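Local structure of beta-lactamase (Serratia marcescens, 5X5G) at residues M45-K50 and S111-C116; I143-E148 and Y158-T163; I193-G198 and V212-G217. The protein probably hydrolyses beta-lactam antibiotics to substituted beta-amino acids, as a class A serine beta-lactamase. All coordinates share one frame; numbering follows the deposited sequence.

Contact 1 (M45-K50 and S111-C116). With OP0 ((2S,5R)-N-(2-aminoethoxy)-1-formyl-5-[(sulfooxy)amino]piperidine-2-carboxamide), chain F.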
loop_
_atom_site.group_PDB
_atom_site.type_symbol
_atom_site.label_atom_id
_atom_site.label_comp_id
_atom_site.label_asym_id
_atom_site.label_seq_id
_atom_site.Cartn_x
_atom_site.Cartn_y
_atom_site.Cartn_z
ATOM N N MET A 45 -2.482 5.585 16.591
ATOM C CA MET A 45 -2.872 6.694 15.709
ATOM C C MET A 45 -2.955 6.293 14.235
ATOM O O MET A 45 -3.763 6.850 13.493
ATOM C CB MET A 45 -1.869 7.822 15.874
ATOM C CG MET A 45 -2.060 8.579 17.175
ATOM S SD MET A 45 -1.155 10.131 17.152
ATOM C CE MET A 45 0.496 9.598 17.568
ATOM N N GLN A 46 -2.104 5.335 13.853
ATOM C CA GLN A 46 -1.733 5.025 12.474
ATOM C C GLN A 46 -1.535 6.304 11.663
ATOM O O GLN A 46 -0.786 7.180 12.106
ATOM C CB GLN A 46 -2.711 4.018 11.843
ATOM C CG GLN A 46 -2.459 2.587 12.272
ATOM C CD GLN A 46 -1.161 1.996 11.730
ATOM O OE1 GLN A 46 -0.551 2.544 10.784
ATOM N NE2 GLN A 46 -0.811 0.807 12.221
ATOM N N SER A 47 -2.168 6.419 10.501
ATOM C CA SER A 47 -1.883 7.544 9.625
ATOM C C SER A 47 -2.367 8.885 10.161
ATOM O O SER A 47 -2.003 9.915 9.601
ATOM C CB SER A 47 -2.480 7.355 8.234
ATOM O OG SER A 47 -1.787 6.360 7.536
ATOM N N THR A 48 -3.158 8.903 11.233
ATOM C CA THR A 48 -3.603 10.186 11.775
ATOM C C THR A 48 -2.456 11.094 12.171
ATOM O O THR A 48 -2.626 12.291 12.189
ATOM C CB THR A 48 -4.660 10.056 12.915
ATOM O OG1 THR A 48 -4.091 9.374 14.048
ATOM C CG2 THR A 48 -5.942 9.279 12.370
ATOM N N TYR A 49 -1.295 10.530 12.479
ATOM C CA TYR A 49 -0.183 11.286 12.940
ATOM C C TYR A 49 0.551 11.981 11.809
ATOM O O TYR A 49 1.403 12.825 12.098
ATOM C CB TYR A 49 0.753 10.454 13.846
ATOM C CG TYR A 49 1.829 9.607 13.163
ATOM C CD1 TYR A 49 1.638 9.064 11.888
ATOM C CD2 TYR A 49 2.941 9.198 13.877
ATOM C CE1 TYR A 49 2.560 8.221 11.324
ATOM C CE2 TYR A 49 3.877 8.339 13.325
ATOM C CZ TYR A 49 3.689 7.859 12.029
ATOM O OH TYR A 49 4.647 7.060 11.455
ATOM N N LYS A 50 0.094 11.794 10.572
ATOM C CA LYS A 50 0.566 12.620 9.460
ATOM C C LYS A 50 0.067 14.059 9.565
ATOM O O LYS A 50 0.734 14.966 9.115
ATOM C CB LYS A 50 0.211 11.978 8.102
ATOM C CG LYS A 50 0.948 10.621 7.894
ATOM C CD LYS A 50 0.320 9.739 6.848
ATOM C CE LYS A 50 1.030 8.391 6.776
ATOM N NZ LYS A 50 0.424 7.620 5.664
ATOM N N SER A 111 -2.738 10.064 2.152
ATOM C CA SER A 111 -2.091 9.208 3.169
ATOM C C SER A 111 -0.828 8.495 2.709
ATOM O O SER A 111 -0.612 7.321 3.049
ATOM C CB SER A 111 -3.108 8.188 3.725
ATOM O OG SER A 111 -2.895 7.993 5.103
ATOM N N ASP A 112 0.004 9.156 1.901
ATOM C CA ASP A 112 1.168 8.477 1.391
ATOM C C ASP A 112 2.136 8.090 2.508
ATOM O O ASP A 112 2.604 8.960 3.289
ATOM C CB ASP A 112 1.860 9.298 0.312
ATOM C CG ASP A 112 2.798 8.471 -0.519
ATOM O OD1 ASP A 112 3.878 8.178 -0.021
ATOM O OD2 ASP A 112 2.483 8.160 -1.687
ATOM N N ASN A 113 2.489 6.799 2.562
ATOM C CA ASN A 113 3.440 6.300 3.591
ATOM C C ASN A 113 4.881 6.689 3.335
ATOM O O ASN A 113 5.637 7.040 4.279
ATOM C CB ASN A 113 3.356 4.765 3.772
ATOM C CG ASN A 113 2.142 4.331 4.597
ATOM O OD1 ASN A 113 1.541 5.153 5.300
ATOM N ND2 ASN A 113 1.744 3.038 4.483
ATOM N N ASN A 114 5.265 6.692 2.062
ATOM C CA ASN A 114 6.583 7.182 1.690
ATOM C C ASN A 114 6.749 8.667 1.921
ATOM O O ASN A 114 7.774 9.102 2.412
ATOM C CB ASN A 114 6.865 6.813 0.235
ATOM C CG ASN A 114 7.124 5.328 0.078
ATOM O OD1 ASN A 114 7.837 4.751 0.893
ATOM N ND2 ASN A 114 6.550 4.707 -0.930
ATOM N N GLY A 115 5.791 9.461 1.478
ATOM C CA GLY A 115 5.817 10.883 1.771
ATOM C C GLY A 115 5.986 11.186 3.242
ATOM O O GLY A 115 6.801 12.008 3.638
ATOM N N CYS A 116 5.259 10.451 4.071
ATOM C CA CYS A 116 5.373 10.563 5.519
ATOM C C CYS A 116 6.841 10.432 5.992
ATOM O O CYS A 116 7.371 11.296 6.730
ATOM C CB CYS A 116 4.509 9.506 6.163
ATOM S SG CYS A 116 4.637 9.466 7.959
HETATM C C1 OP0 F . -2.445 4.992 7.361
HETATM O O8 OP0 F . -3.134 4.729 8.349
HETATM N N14 OP0 F . -2.034 4.120 6.564
HETATM C C2 OP0 F . -2.262 2.700 6.757
HETATM C C3 OP0 F . -0.948 2.005 6.716
HETATM N N15 OP0 F . -0.971 0.760 6.268
HETATM O O9 OP0 F . 0.051 2.604 7.160
HETATM C C7 OP0 F . -1.495 4.486 5.291
HETATM C C6 OP0 F . -2.585 4.228 4.285
HETATM C C5 OP0 F . -2.887 2.731 4.287
HETATM C C4 OP0 F . -3.252 2.233 5.691
HETATM N N16 OP0 F . -3.753 5.139 4.503
HETATM S S17 OP0 F . -5.731 5.520 5.783
HETATM O O10 OP0 F . -4.756 4.560 5.164
HETATM O O13 OP0 F . -6.609 4.950 6.749
HETATM O O12 OP0 F . -6.561 5.911 4.690
HETATM O O11 OP0 F . -4.867 6.711 6.431
HETATM N N21 OP0 F . 1.955 -1.381 8.917
HETATM C C22 OP0 F . 0.601 -0.813 8.684
HETATM C C23 OP0 F . 0.030 -1.123 7.300
HETATM O O24 OP0 F . 0.113 0.000 6.422
#
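Lys50 reaches Asn113 because its chain is extended beyond CG (chi3 -176°). Ser47 OG stands beside its own backbone N (chi1 -71°) and meets the inhibitor there. Lys50 and Asn113 cross at about a right angle. Lys50 NZ donates to Asn113 OD1 at 2.7 Å, tilted 20° from the carbonyl plane. Lys50 NZ also donates to Ser47 OG at 3.2 Å. Its bonds to Ser111 OG and Asp112 O are weak. The aliphatic part of Lys50 lies against Cys116, with Lys50 CE 3.7 Å from Cys116 CB. Ser47 OG is covalently bound to C1 of the inhibitor OP0 (1.5 Å), so Ser47 is carbamoylated by OP0. Ser47 N donates to OP0 O8 at 2.9 Å, as in an oxyanion hole. Ser111 OG donates a hydrogen bond to OP0 O11 at 2.7 Å, and Asn113 ND2 donates to OP0 O9. Asn113 thus holds the lysine by its oxygen and the inhibitor by its nitrogen. Ser47 and Lys50 fit the SxxK pattern of serine beta-lactamases. The contact is buried. It joins the start of helix 49-63 to the start of helix 113-123, with helix 147-151 and strand 227-237 packed around Gln46, Tyr49 and Thr48.

Contact 2 (I143-E148 and Y158-T163). With OP0 ((2S,5R)-N-(2-aminoethoxy)-1-formyl-5-[(sulfooxy)amino]piperidine-2-carboxamide), chain F.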
loop_
_atom_site.group_PDB
_atom_site.type_symbol
_atom_site.label_atom_id
_atom_site.label_comp_id
_atom_site.label_asym_id
_atom_site.label_seq_id
_atom_site.Cartn_x
_atom_site.Cartn_y
_atom_site.Cartn_z
ATOM N N ILE A 143 4.794 10.098 19.713
ATOM C CA ILE A 143 5.199 9.867 18.325
ATOM C C ILE A 143 6.587 9.260 18.365
ATOM O O ILE A 143 7.571 9.929 18.716
ATOM C CB ILE A 143 5.129 11.142 17.499
ATOM C CG1 ILE A 143 3.649 11.590 17.394
ATOM C CG2 ILE A 143 5.846 10.970 16.171
ATOM C CD1 ILE A 143 3.406 12.972 16.840
ATOM N N LYS A 144 6.647 7.969 18.037
ATOM C CA LYS A 144 7.862 7.206 18.224
ATOM C C LYS A 144 8.381 6.478 16.993
ATOM O O LYS A 144 9.509 5.987 17.004
ATOM C CB LYS A 144 7.678 6.217 19.369
ATOM C CG LYS A 144 7.364 6.853 20.699
ATOM C CD LYS A 144 8.540 7.629 21.304
ATOM C CE LYS A 144 8.068 8.395 22.529
ATOM N NZ LYS A 144 9.182 9.089 23.219
ATOM N N ALA A 145 7.545 6.264 15.994
ATOM C CA ALA A 145 7.909 5.320 14.932
ATOM C C ALA A 145 7.461 5.831 13.555
ATOM O O ALA A 145 6.351 6.361 13.409
ATOM C CB ALA A 145 7.327 3.937 15.184
ATOM N N THR A 146 8.347 5.669 12.570
ATOM C CA THR A 146 8.076 6.031 11.178
ATOM C C THR A 146 7.173 4.971 10.591
ATOM O O THR A 146 6.940 3.913 11.198
ATOM C CB THR A 146 9.360 6.064 10.313
ATOM O OG1 THR A 146 9.973 4.760 10.343
ATOM C CG2 THR A 146 10.344 7.109 10.812
ATOM N N GLU A 147 6.650 5.237 9.403
ATOM C CA GLU A 147 5.867 4.232 8.726
ATOM C C GLU A 147 6.721 2.979 8.466
ATOM O O GLU A 147 6.257 1.886 8.661
ATOM C CB GLU A 147 5.239 4.752 7.419
ATOM C CG GLU A 147 4.049 5.679 7.666
ATOM C CD GLU A 147 2.801 4.941 8.115
ATOM O OE1 GLU A 147 2.711 3.673 7.974
ATOM O OE2 GLU A 147 1.915 5.645 8.646
ATOM N N GLU A 148 7.950 3.130 8.023
ATOM C CA GLU A 148 8.791 1.971 7.809
ATOM C C GLU A 148 8.968 1.128 9.090
ATOM O O GLU A 148 9.000 -0.092 9.036
ATOM C CB GLU A 148 10.158 2.424 7.327
ATOM C CG GLU A 148 11.169 1.295 7.182
ATOM C CD GLU A 148 12.462 1.760 6.528
ATOM O OE1 GLU A 148 12.708 2.984 6.500
ATOM O OE2 GLU A 148 13.237 0.906 6.051
ATOM N N TYR A 158 1.473 0.607 18.375
ATOM C CA TYR A 158 0.970 1.022 19.688
ATOM C C TYR A 158 1.910 2.029 20.360
ATOM O O TYR A 158 1.479 2.737 21.242
ATOM C CB TYR A 158 0.677 -0.175 20.595
ATOM C CG TYR A 158 -0.449 -1.076 20.083
ATOM C CD1 TYR A 158 -1.779 -0.793 20.342
ATOM C CD2 TYR A 158 -0.164 -2.254 19.395
ATOM C CE1 TYR A 158 -2.798 -1.630 19.922
ATOM C CE2 TYR A 158 -1.173 -3.085 18.949
ATOM C CZ TYR A 158 -2.486 -2.768 19.198
ATOM O OH TYR A 158 -3.467 -3.627 18.784
ATOM N N THR A 159 3.123 2.232 19.833
ATOM C CA THR A 159 4.037 3.266 20.387
ATOM C C THR A 159 3.739 4.660 19.868
ATOM O O THR A 159 4.161 5.647 20.456
ATOM C CB THR A 159 5.520 2.956 20.105
ATOM O OG1 THR A 159 5.782 3.030 18.687
ATOM C CG2 THR A 159 5.868 1.567 20.614
ATOM N N ASN A 160 3.066 4.727 18.723
ATOM C CA ASN A 160 2.466 5.969 18.206
ATOM C C ASN A 160 1.027 6.123 18.667
ATOM O O ASN A 160 0.127 5.676 17.961
ATOM C CB ASN A 160 2.440 5.914 16.659
ATOM C CG ASN A 160 3.801 6.049 16.047
ATOM O OD1 ASN A 160 4.659 6.757 16.560
ATOM N ND2 ASN A 160 3.984 5.420 14.904
ATOM N N TRP A 161 0.813 6.581 19.908
ATOM C CA TRP A 161 -0.508 6.498 20.557
ATOM C C TRP A 161 -0.984 7.874 20.953
ATOM O O TRP A 161 -0.204 8.798 21.129
ATOM C CB TRP A 161 -0.492 5.607 21.824
ATOM C CG TRP A 161 0.558 5.987 22.884
ATOM C CD1 TRP A 161 1.760 5.347 23.115
ATOM C CD2 TRP A 161 0.430 6.983 23.919
ATOM N NE1 TRP A 161 2.403 5.912 24.220
ATOM C CE2 TRP A 161 1.616 6.926 24.714
ATOM C CE3 TRP A 161 -0.567 7.924 24.254
ATOM C CZ2 TRP A 161 1.865 7.826 25.768
ATOM C CZ3 TRP A 161 -0.337 8.789 25.348
ATOM C CH2 TRP A 161 0.878 8.730 26.081
ATOM N N THR A 162 -2.263 7.949 21.261
ATOM C CA THR A 162 -2.873 9.218 21.661
ATOM C C THR A 162 -4.092 8.930 22.508
ATOM O O THR A 162 -4.756 7.895 22.326
ATOM C CB THR A 162 -3.336 10.058 20.417
ATOM O OG1 THR A 162 -3.779 11.343 20.846
ATOM C CG2 THR A 162 -4.494 9.392 19.672
ATOM N N THR A 163 -4.474 9.912 23.329
ATOM C CA THR A 163 -5.818 9.965 23.824
ATOM C C THR A 163 -6.650 10.748 22.844
ATOM O O THR A 163 -6.111 11.526 22.071
ATOM C CB THR A 163 -5.908 10.615 25.202
ATOM O OG1 THR A 163 -5.468 11.967 25.126
ATOM C CG2 THR A 163 -5.035 9.817 26.239
HETATM C C1 OP0 F . -2.445 4.992 7.361
HETATM O O8 OP0 F . -3.134 4.729 8.349
HETATM N N14 OP0 F . -2.034 4.120 6.564
HETATM C C2 OP0 F . -2.262 2.700 6.757
HETATM C C3 OP0 F . -0.948 2.005 6.716
HETATM N N15 OP0 F . -0.971 0.760 6.268
HETATM O O9 OP0 F . 0.051 2.604 7.160
HETATM C C7 OP0 F . -1.495 4.486 5.291
HETATM C C6 OP0 F . -2.585 4.228 4.285
HETATM C C5 OP0 F . -2.887 2.731 4.287
HETATM C C4 OP0 F . -3.252 2.233 5.691
HETATM N N16 OP0 F . -3.753 5.139 4.503
HETATM S S17 OP0 F . -5.731 5.520 5.783
HETATM O O10 OP0 F . -4.756 4.560 5.164
HETATM O O13 OP0 F . -6.609 4.950 6.749
HETATM O O12 OP0 F . -6.561 5.911 4.690
HETATM O O11 OP0 F . -4.867 6.711 6.431
HETATM N N21 OP0 F . 1.955 -1.381 8.917
HETATM C C22 OP0 F . 0.601 -0.813 8.684
HETATM C C23 OP0 F . 0.030 -1.123 7.300
HETATM O O24 OP0 F . 0.113 0.000 6.422
#
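Hydrogen bonds from the Asn160 side chain carry this contact. Asn160 OD1 accepts two backbone N-H groups. Lys144 N comes nearly along the C=O axis at 2.8 Å, with an N-H...acceptor angle of 164°. Ala145 N meets Asn160 OD1 at 3.0 Å, approaching at 120° to the C=O and somewhat out of the carbonyl plane. The other end of the amide is a donor: Asn160 ND2 donates a hydrogen bond to Ala145 O at 3.0 Å, in the amide plane. Asn160 CG sits beside its own backbone N (chi1 -71°), which turns the amide to the 143-148 backbone. Van der Waals contacts surround these bonds. Lys144 CG rests 3.4 Å from Thr159 O. Ala145 CB lies 3.7 Å from Asn160 ND2 and 3.9 Å from Thr159 OG1. The Thr159 hydroxyl itself bonds to Val156 O. Ala145 O also accepts from Tyr49 OH of helix 49-63. The segments hold the two ends of the stretch corresponding to the class A omega loop. Glu147 lies on this loop, with OE1 3.0 Å from OP0 O9. Three bonds fix the rotation of the buried amide and satisfy Lys144 N, Ala145 N and Ala145 O, tying the loop ends together.

Contact 3 (I193-G198 and V212-G217). With OP0 ((2S,5R)-N-(2-aminoethoxy)-1-formyl-5-[(sulfooxy)amino]piperidine-2-carboxamide), chain F; SO4 (sulfate ion), chain C.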
loop_
_atom_site.group_PDB
_atom_site.type_symbol
_atom_site.label_atom_id
_atom_site.label_comp_id
_atom_site.label_asym_id
_atom_site.label_seq_id
_atom_site.Cartn_x
_atom_site.Cartn_y
_atom_site.Cartn_z
ATOM N N ILE A 193 -9.222 19.299 3.846
ATOM C CA ILE A 193 -10.532 19.286 3.225
ATOM C C ILE A 193 -10.478 18.468 1.948
ATOM O O ILE A 193 -11.438 17.764 1.610
ATOM C CB ILE A 193 -11.028 20.713 2.904
ATOM C CG1 ILE A 193 -11.237 21.499 4.213
ATOM C CG2 ILE A 193 -12.339 20.637 2.155
ATOM C CD1 ILE A 193 -11.570 22.978 4.027
ATOM N N GLU A 194 -9.344 18.548 1.258
ATOM C CA GLU A 194 -9.153 17.873 -0.012
ATOM C C GLU A 194 -8.860 16.395 0.189
ATOM O O GLU A 194 -8.669 15.680 -0.764
ATOM C CB GLU A 194 -7.984 18.504 -0.770
ATOM C CG GLU A 194 -8.286 19.803 -1.519
ATOM C CD GLU A 194 -7.036 20.654 -1.798
ATOM O OE1 GLU A 194 -5.880 20.223 -1.526
ATOM O OE2 GLU A 194 -7.213 21.815 -2.225
ATOM N N THR A 195 -8.708 15.969 1.441
ATOM C CA THR A 195 -8.537 14.565 1.751
ATOM C C THR A 195 -9.555 13.700 1.030
ATOM O O THR A 195 -10.740 14.013 0.986
ATOM C CB THR A 195 -8.582 14.364 3.274
ATOM O OG1 THR A 195 -7.402 14.954 3.826
ATOM C CG2 THR A 195 -8.622 12.905 3.634
ATOM N N THR A 196 -9.066 12.645 0.401
ATOM C CA THR A 196 -9.937 11.728 -0.357
ATOM C C THR A 196 -10.190 10.388 0.323
ATOM O O THR A 196 -11.153 9.686 -0.003
ATOM C CB THR A 196 -9.363 11.468 -1.758
ATOM O OG1 THR A 196 -8.038 10.943 -1.650
ATOM C CG2 THR A 196 -9.325 12.779 -2.535
ATOM N N THR A 197 -9.335 10.038 1.283
ATOM C CA THR A 197 -9.472 8.781 2.013
ATOM C C THR A 197 -10.668 8.831 2.956
ATOM O O THR A 197 -11.241 9.889 3.211
ATOM C CB THR A 197 -8.210 8.448 2.827
ATOM O OG1 THR A 197 -7.945 9.518 3.737
ATOM C CG2 THR A 197 -7.019 8.229 1.924
ATOM N N GLY A 198 -11.110 7.639 3.350
ATOM C CA GLY A 198 -12.205 7.442 4.269
ATOM C C GLY A 198 -13.456 8.240 4.096
ATOM O O GLY A 198 -13.935 8.854 5.038
ATOM N N VAL A 212 -15.552 18.824 5.826
ATOM C CA VAL A 212 -14.852 18.006 6.809
ATOM C C VAL A 212 -13.366 18.036 6.489
ATOM O O VAL A 212 -12.932 17.589 5.441
ATOM C CB VAL A 212 -15.409 16.565 6.818
ATOM C CG1 VAL A 212 -14.701 15.759 7.898
ATOM C CG2 VAL A 212 -16.923 16.578 7.022
ATOM N N ALA A 213 -12.633 18.812 7.248
ATOM C CA ALA A 213 -11.196 18.831 7.109
ATOM C C ALA A 213 -10.644 17.702 8.015
ATOM O O ALA A 213 -10.801 17.774 9.247
ATOM C CB ALA A 213 -10.692 20.188 7.577
ATOM N N HIS A 214 -10.098 16.637 7.435
ATOM C CA HIS A 214 -9.788 15.461 8.213
ATOM C C HIS A 214 -8.570 14.655 7.783
ATOM O O HIS A 214 -8.051 14.797 6.656
ATOM C CB HIS A 214 -11.018 14.579 8.279
ATOM C CG HIS A 214 -11.326 13.862 7.006
ATOM N ND1 HIS A 214 -11.296 12.484 6.909
ATOM C CD2 HIS A 214 -11.739 14.318 5.799
ATOM C CE1 HIS A 214 -11.624 12.128 5.673
ATOM N NE2 HIS A 214 -11.939 13.215 4.992
ATOM N N LYS A 215 -8.237 13.678 8.628
ATOM C CA LYS A 215 -7.158 12.742 8.358
ATOM C C LYS A 215 -7.499 11.372 8.916
ATOM O O LYS A 215 -7.765 11.210 10.125
ATOM C CB LYS A 215 -5.817 13.244 8.954
ATOM C CG LYS A 215 -4.653 12.267 8.752
ATOM C CD LYS A 215 -4.021 12.395 7.362
ATOM C CE LYS A 215 -3.309 11.151 6.818
ATOM N NZ LYS A 215 -4.271 10.068 6.528
ATOM N N THR A 216 -7.407 10.380 8.039
ATOM C CA THR A 216 -7.729 9.028 8.389
ATOM C C THR A 216 -6.521 8.301 8.952
ATOM O O THR A 216 -5.366 8.721 8.781
ATOM C CB THR A 216 -8.232 8.254 7.158
ATOM O OG1 THR A 216 -7.327 8.423 6.080
ATOM C CG2 THR A 216 -9.584 8.762 6.736
ATOM N N GLY A 217 -6.775 7.120 9.483
ATOM C CA GLY A 217 -5.704 6.123 9.661
ATOM C C GLY A 217 -6.322 4.748 9.772
ATOM O O GLY A 217 -7.417 4.600 10.345
HETATM C C1 OP0 F . -2.445 4.992 7.361
HETATM O O8 OP0 F . -3.134 4.729 8.349
HETATM N N14 OP0 F . -2.034 4.120 6.564
HETATM C C2 OP0 F . -2.262 2.700 6.757
HETATM C C3 OP0 F . -0.948 2.005 6.716
HETATM N N15 OP0 F . -0.971 0.760 6.268
HETATM O O9 OP0 F . 0.051 2.604 7.160
HETATM C C7 OP0 F . -1.495 4.486 5.291
HETATM C C6 OP0 F . -2.585 4.228 4.285
HETATM C C5 OP0 F . -2.887 2.731 4.287
HETATM C C4 OP0 F . -3.252 2.233 5.691
HETATM N N16 OP0 F . -3.753 5.139 4.503
HETATM S S17 OP0 F . -5.731 5.520 5.783
HETATM O O10 OP0 F . -4.756 4.560 5.164
HETATM O O13 OP0 F . -6.609 4.950 6.749
HETATM O O12 OP0 F . -6.561 5.911 4.690
HETATM O O11 OP0 F . -4.867 6.711 6.431
HETATM N N21 OP0 F . 1.955 -1.381 8.917
HETATM C C22 OP0 F . 0.601 -0.813 8.684
HETATM C C23 OP0 F . 0.030 -1.123 7.300
HETATM O O24 OP0 F . 0.113 0.000 6.422
HETATM S S SO4 C . -11.342 4.087 3.320
HETATM O O1 SO4 C . -12.034 4.564 4.539
HETATM O O2 SO4 C . -10.170 4.975 3.030
HETATM O O3 SO4 C . -10.974 2.661 3.556
HETATM O O4 SO4 C . -12.280 4.123 2.163
HETATM O O HOH W 1 -12.688 12.064 2.485
HETATM O O HOH W 2 -6.161 11.104 4.755
#
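The contact lies along strand 212-218, an edge strand of the five-stranded antiparallel sheet, where the loop after helix 182-193 runs beside it. Lys215, Thr216 and Gly217 fit the KTG-type motif of serine beta-lactamases. At the far end from the inhibitor, Ile193 CG1 packs on Ala213 CB at 3.7 Å. Thr195 CG2 lies over one face of the His214 ring, a CH-pi contact of 3.9 Å to the centroid and 23° off the normal. Thr197 O comes to the edge of the same ring, 3.3 Å from His214 CE1. Water 1 is in the ring plane and bonds to His214 NE2, while His214 ND1 bonds to Asp232 of strand 227-237. Nearer the inhibitor, Thr197 OG1 and Thr216 OG1 share a hydrogen bond of 2.7 Å. Both hydroxyls stand between backbone N and carbonyl carbon (Thr197 chi1 58°, Thr216 chi1 50°), turning them together. Water 2 links Thr197 OG1 to Lys215 NZ, which also donates to Thr216 O at 2.8 Å and is hydrogen-bonded to Ser111 OG. Thr216 OG1 makes weak, unsettled bonds to the OP0 sulfate, and Lys215 NZ approaches OP0 O11 at 3.4 Å. Gly198 N donates to O2 of a sulfate ion, probably from the crystallisation liquor, at 2.8 Å; Lys76 and Lys88 of the second subunit also hold it. Lys215 and the Thr216 hydroxyl beside the OP0 sulfate are consistent with the class A anion pocket.

Overall arrangement
All three contacts are mainly buried and all border the same inhibitor. Contact 1 lies between the others and touches both; its seven touching residues are all buried. Contacts 2 and 3 each have an exposed residue at the margin, Lys144 and Ile193. Contact 1 joins the starts of two helices through a lysine, an asparagine amide and serine hydroxyls. Contact 2 joins loops through one amide and backbone groups. Contact 3 joins a loop to an edge strand with threonines, a histidine and waters. Helix 49-63 of contact 1 reaches contact 2 through Tyr49, and Ser111 ties contact 1 to strand 212-218 of contact 3. Met45 N meets Asn160 O at 2.9 Å. Contacts 2 and 3 do not touch; their nearest atoms are about 8 Å apart.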